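Local coordinates for ESAT-6/WXG100 secretion system protein (Streptococcus gallolyticus, PDB 7JQE) that is EsaA, a membrane subunit of the bacterial type VIIb secretion system whose extracellular region probably contributes to the export of protein toxins, at residues F214-L217 and E218-A222; G221-T224 and S225-S229. All coordinates share one frame; numbering follows the deposited sequence.

How the interactions relate
Interactions 1 and 2 run consecutively along the chain, sharing Gly221 and Ala222, and their centres lie about 7 Å apart. The first finishes helix 211-219 with a Schellman turn; the second starts helix 225-244 with a capping box. Phe214, Leu217 and Ala222 are the buried part of interaction 1, Met223 and Val228 that of interaction 2, while Ser215, Glu219, Ser225 and Asp226 lie at the surface. Both touch the second subunit. Backbone bonds dominate interaction 1, whereas in 221-229 a threonine and a glutamate side chain do most of the polar work. The two helices also meet directly: Phe214 packs on Val228, and Glu218 OE2 probably hydrogen-bonds Ser225 OG at 3.0 Å.

Interaction 1. Residues F214-L217 and E218-A222; sequences FSKL and EEMGA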
loop_
_atom_site.group_PDB
_atom_site.type_symbol
_atom_site.label_atom_id
_atom_site.label_comp_id
_atom_site.label_asym_id
_atom_site.label_seq_id
_atom_site.Cartn_x
_atom_site.Cartn_y
_atom_site.Cartn_z
ATOM N N PHE A 214 -0.519 17.166 -16.711
ATOM C CA PHE A 214 -1.222 17.712 -15.555
ATOM C C PHE A 214 -1.769 19.105 -15.844
ATOM O O PHE A 214 -2.816 19.485 -15.308
ATOM C CB PHE A 214 -0.290 17.741 -14.340
ATOM C CG PHE A 214 -0.056 16.388 -13.712
ATOM C CD1 PHE A 214 -1.055 15.423 -13.709
ATOM C CD2 PHE A 214 1.165 16.081 -13.120
ATOM C CE1 PHE A 214 -0.843 14.177 -13.134
ATOM C CE2 PHE A 214 1.386 14.834 -12.535
ATOM C CZ PHE A 214 0.382 13.882 -12.545
ATOM N N SER A 215 -1.081 19.876 -16.688
ATOM C CA SER A 215 -1.534 21.233 -16.977
ATOM C C SER A 215 -2.799 21.221 -17.823
ATOM O O SER A 215 -3.736 21.984 -17.561
ATOM C CB SER A 215 -0.427 22.018 -17.680
ATOM O OG SER A 215 0.591 22.393 -16.767
ATOM N N LYS A 216 -2.845 20.362 -18.837
ATOM C CA LYS A 216 -4.051 20.248 -19.644
ATOM C C LYS A 216 -5.221 19.764 -18.798
ATOM O O LYS A 216 -6.300 20.367 -18.805
ATOM C CB LYS A 216 -3.799 19.311 -20.825
ATOM C CG LYS A 216 -4.839 19.423 -21.926
ATOM C CD LYS A 216 -4.917 20.845 -22.461
ATOM C CE LYS A 216 -5.950 20.974 -23.576
ATOM N NZ LYS A 216 -6.087 22.390 -24.022
ATOM N N LEU A 217 -5.018 18.676 -18.045
ATOM C CA LEU A 217 -6.091 18.140 -17.212
ATOM C C LEU A 217 -6.603 19.177 -16.223
ATOM O O LEU A 217 -7.780 19.147 -15.841
ATOM C CB LEU A 217 -5.608 16.896 -16.468
ATOM C CG LEU A 217 -5.358 15.613 -17.265
ATOM C CD1 LEU A 217 -4.951 14.480 -16.321
ATOM C CD2 LEU A 217 -6.589 15.227 -18.067
ATOM N N GLU A 218 -5.742 20.101 -15.801
ATOM C CA GLU A 218 -6.151 21.132 -14.859
ATOM C C GLU A 218 -6.845 22.292 -15.560
ATOM O O GLU A 218 -7.704 22.948 -14.959
ATOM C CB GLU A 218 -4.931 21.622 -14.078
ATOM C CG GLU A 218 -5.243 22.232 -12.729
ATOM C CD GLU A 218 -4.005 22.381 -11.870
ATOM O OE1 GLU A 218 -3.008 21.680 -12.140
ATOM O OE2 GLU A 218 -4.028 23.198 -10.926
ATOM N N GLU A 219 -6.491 22.557 -16.821
ATOM C CA GLU A 219 -7.189 23.587 -17.582
ATOM C C GLU A 219 -8.612 23.167 -17.914
ATOM O O GLU A 219 -9.512 24.014 -17.949
ATOM C CB GLU A 219 -6.422 23.914 -18.866
ATOM C CG GLU A 219 -7.135 24.910 -19.789
ATOM C CD GLU A 219 -7.859 24.243 -20.956
ATOM O OE1 GLU A 219 -7.246 23.387 -21.632
ATOM O OE2 GLU A 219 -9.041 24.579 -21.202
HETATM N N MSE A 220 -8.838 21.876 -18.148
HETATM C CA MSE A 220 -10.150 21.374 -18.544
HETATM C C MSE A 220 -11.046 21.076 -17.342
HETATM O O MSE A 220 -12.151 20.562 -17.503
HETATM C CB MSE A 220 -9.998 20.110 -19.393
HETATM C CG MSE A 220 -8.933 20.214 -20.467
HETATM SE SE MSE A 220 -8.485 18.490 -21.285
HETATM C CE MSE A 220 -10.184 18.088 -22.157
ATOM N N GLY A 221 -10.568 21.398 -16.141
ATOM C CA GLY A 221 -11.315 21.088 -14.934
ATOM C C GLY A 221 -11.390 19.616 -14.590
ATOM O O GLY A 221 -12.239 19.217 -13.790
ATOM N N ALA A 222 -10.520 18.791 -15.169
ATOM C CA ALA A 222 -10.598 17.348 -14.999
ATOM C C ALA A 222 -9.792 16.838 -13.811
ATOM O O ALA A 222 -9.919 15.660 -13.461
ATOM C CB ALA A 222 -10.133 16.645 -16.281
#
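Leu217 and Ala222 close the end of helix 211-219, where the amide N of Ala222 reaches back to the carbonyl O of Leu217 at 2.8 Å and meets it almost head-on (C=O...N angle 173°). Just before it, Met220 N donates to Lys216 O at 3.0 Å, and Glu219 N and Glu218 N bind the carbonyls of Ser215 and Phe214. The chain leaves the helix at Gly221, whose phi is +70°; its N reaches Glu218 O in a weak bond at 3.5 Å. The packed side is buried: Phe214 and Leu217 bear on Met223, Leu217 also meets Leu401 of helix 396-427, and Ala222 touches Leu406 of the second subunit. Met220, a selenomethionine, belongs to this side too. Its CG lies 3.1 Å from Lys216 O and its SE 3.8 Å from Lys216 CG, and it packs on Leu401 and on Val402 of the second subunit.

The outer side is looser and polar. Lys216 and Glu219 run alongside each other, pointing the same way, and the ammonium NZ of Lys216 forms a salt bridge with Glu219 OE1 at 2.8 Å. The lysine turns at chi2 (58°), which lays its outer chain beside the carboxylate. Backbone reversal through a glycine in the left-handed helical conformation, with bonds back into the last turn, defines the Schellman motif that ends this helix.

Interaction 2. Residues G221-T224 and S225-S229; sequences GAMT and SDEVS
Thr224 and Glu227 exchange hydrogen bonds at the start of helix 225-244. From the helix side, Glu227 N donates to Thr224 OG1 at 3.2 Å, nearly straight at 162°. In return the carboxylate oxygen OE1 of Glu227 takes two donors: Thr224 N at 2.6 Å, close to the C-O axis, and the Thr224 hydroxyl OG1 at 2.7 Å, on the anti side and 33° out of the carboxylate plane. With chi1 at 68°, OG1 sits between the threonine's own N and carbonyl carbon, from where it serves both partners. The first helical backbone bond, Val228 N to Thr224 O, is weak.

Apolar packing lies beside these hydrogen bonds. Met223, a selenomethionine, passes obliquely over Glu227, CG to CB at 3.6 Å, and its SE rests 3.7 Å from Val228 CG2, the two side chains crossing at about a right angle. Phe410 and Ala411 of the second subunit approach Met223 and Glu227.

The reciprocal bonds make a capping box: Thr224 satisfies an amide of the first turn, and Glu227 binds the N-cap amide, where its negative charge would probably also suit the positive end of the helix dipole.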
loop_
_atom_site.group_PDB
_atom_site.type_symbol
_atom_site.label_atom_id
_atom_site.label_comp_id
_atom_site.label_asym_id
_atom_site.label_seq_id
_atom_site.Cartn_x
_atom_site.Cartn_y
_atom_site.Cartn_z
ATOM N N GLY A 221 -10.568 21.398 -16.141
ATOM C CA GLY A 221 -11.315 21.088 -14.934
ATOM C C GLY A 221 -11.390 19.616 -14.590
ATOM O O GLY A 221 -12.239 19.217 -13.790
ATOM N N ALA A 222 -10.520 18.791 -15.169
ATOM C CA ALA A 222 -10.598 17.348 -14.999
ATOM C C ALA A 222 -9.792 16.838 -13.811
ATOM O O ALA A 222 -9.919 15.660 -13.461
ATOM C CB ALA A 222 -10.133 16.645 -16.281
HETATM N N MSE A 223 -8.986 17.689 -13.183
HETATM C CA MSE A 223 -8.190 17.299 -12.028
HETATM C C MSE A 223 -7.895 18.511 -11.150
HETATM O O MSE A 223 -7.524 19.570 -11.646
HETATM C CB MSE A 223 -6.885 16.632 -12.474
HETATM C CG MSE A 223 -6.023 16.099 -11.339
HETATM SE SE MSE A 223 -4.489 15.042 -11.957
HETATM C CE MSE A 223 -5.427 13.437 -12.544
ATOM N N THR A 224 -8.059 18.352 -9.841
ATOM C CA THR A 224 -7.839 19.453 -8.919
ATOM C C THR A 224 -6.344 19.710 -8.736
ATOM O O THR A 224 -5.489 18.930 -9.164
ATOM C CB THR A 224 -8.496 19.166 -7.571
ATOM O OG1 THR A 224 -7.809 18.090 -6.919
ATOM C CG2 THR A 224 -9.956 18.779 -7.766
ATOM N N SER A 225 -6.032 20.829 -8.081
ATOM C CA SER A 225 -4.635 21.186 -7.871
ATOM C C SER A 225 -3.995 20.319 -6.791
ATOM O O SER A 225 -2.793 20.035 -6.856
ATOM C CB SER A 225 -4.524 22.669 -7.514
ATOM O OG SER A 225 -3.315 23.222 -8.005
ATOM N N ASP A 226 -4.779 19.880 -5.800
ATOM C CA ASP A 226 -4.243 18.990 -4.774
ATOM C C ASP A 226 -3.948 17.608 -5.338
ATOM O O ASP A 226 -2.954 16.978 -4.958
ATOM C CB ASP A 226 -5.212 18.885 -3.597
ATOM C CG ASP A 226 -5.327 20.178 -2.819
ATOM O OD1 ASP A 226 -4.434 21.041 -2.959
ATOM O OD2 ASP A 226 -6.310 20.328 -2.064
ATOM N N GLU A 227 -4.808 17.108 -6.231
ATOM C CA GLU A 227 -4.526 15.830 -6.879
ATOM C C GLU A 227 -3.199 15.882 -7.623
ATOM O O GLU A 227 -2.422 14.921 -7.591
ATOM C CB GLU A 227 -5.665 15.453 -7.829
ATOM C CG GLU A 227 -6.936 14.978 -7.130
ATOM C CD GLU A 227 -8.159 14.988 -8.043
ATOM O OE1 GLU A 227 -8.466 16.047 -8.632
ATOM O OE2 GLU A 227 -8.818 13.934 -8.173
ATOM N N VAL A 228 -2.915 17.004 -8.285
ATOM C CA VAL A 228 -1.646 17.148 -8.989
ATOM C C VAL A 228 -0.490 17.222 -8.001
ATOM O O VAL A 228 0.613 16.737 -8.274
ATOM C CB VAL A 228 -1.692 18.380 -9.909
ATOM C CG1 VAL A 228 -0.305 18.698 -10.449
ATOM C CG2 VAL A 228 -2.675 18.138 -11.047
ATOM N N SER A 229 -0.718 17.834 -6.840
ATOM C CA SER A 229 0.344 17.930 -5.850
ATOM C C SER A 229 0.646 16.567 -5.239
ATOM O O SER A 229 1.812 16.234 -4.988
ATOM C CB SER A 229 -0.042 18.941 -4.773
ATOM O OG SER A 229 1.027 19.150 -3.869
#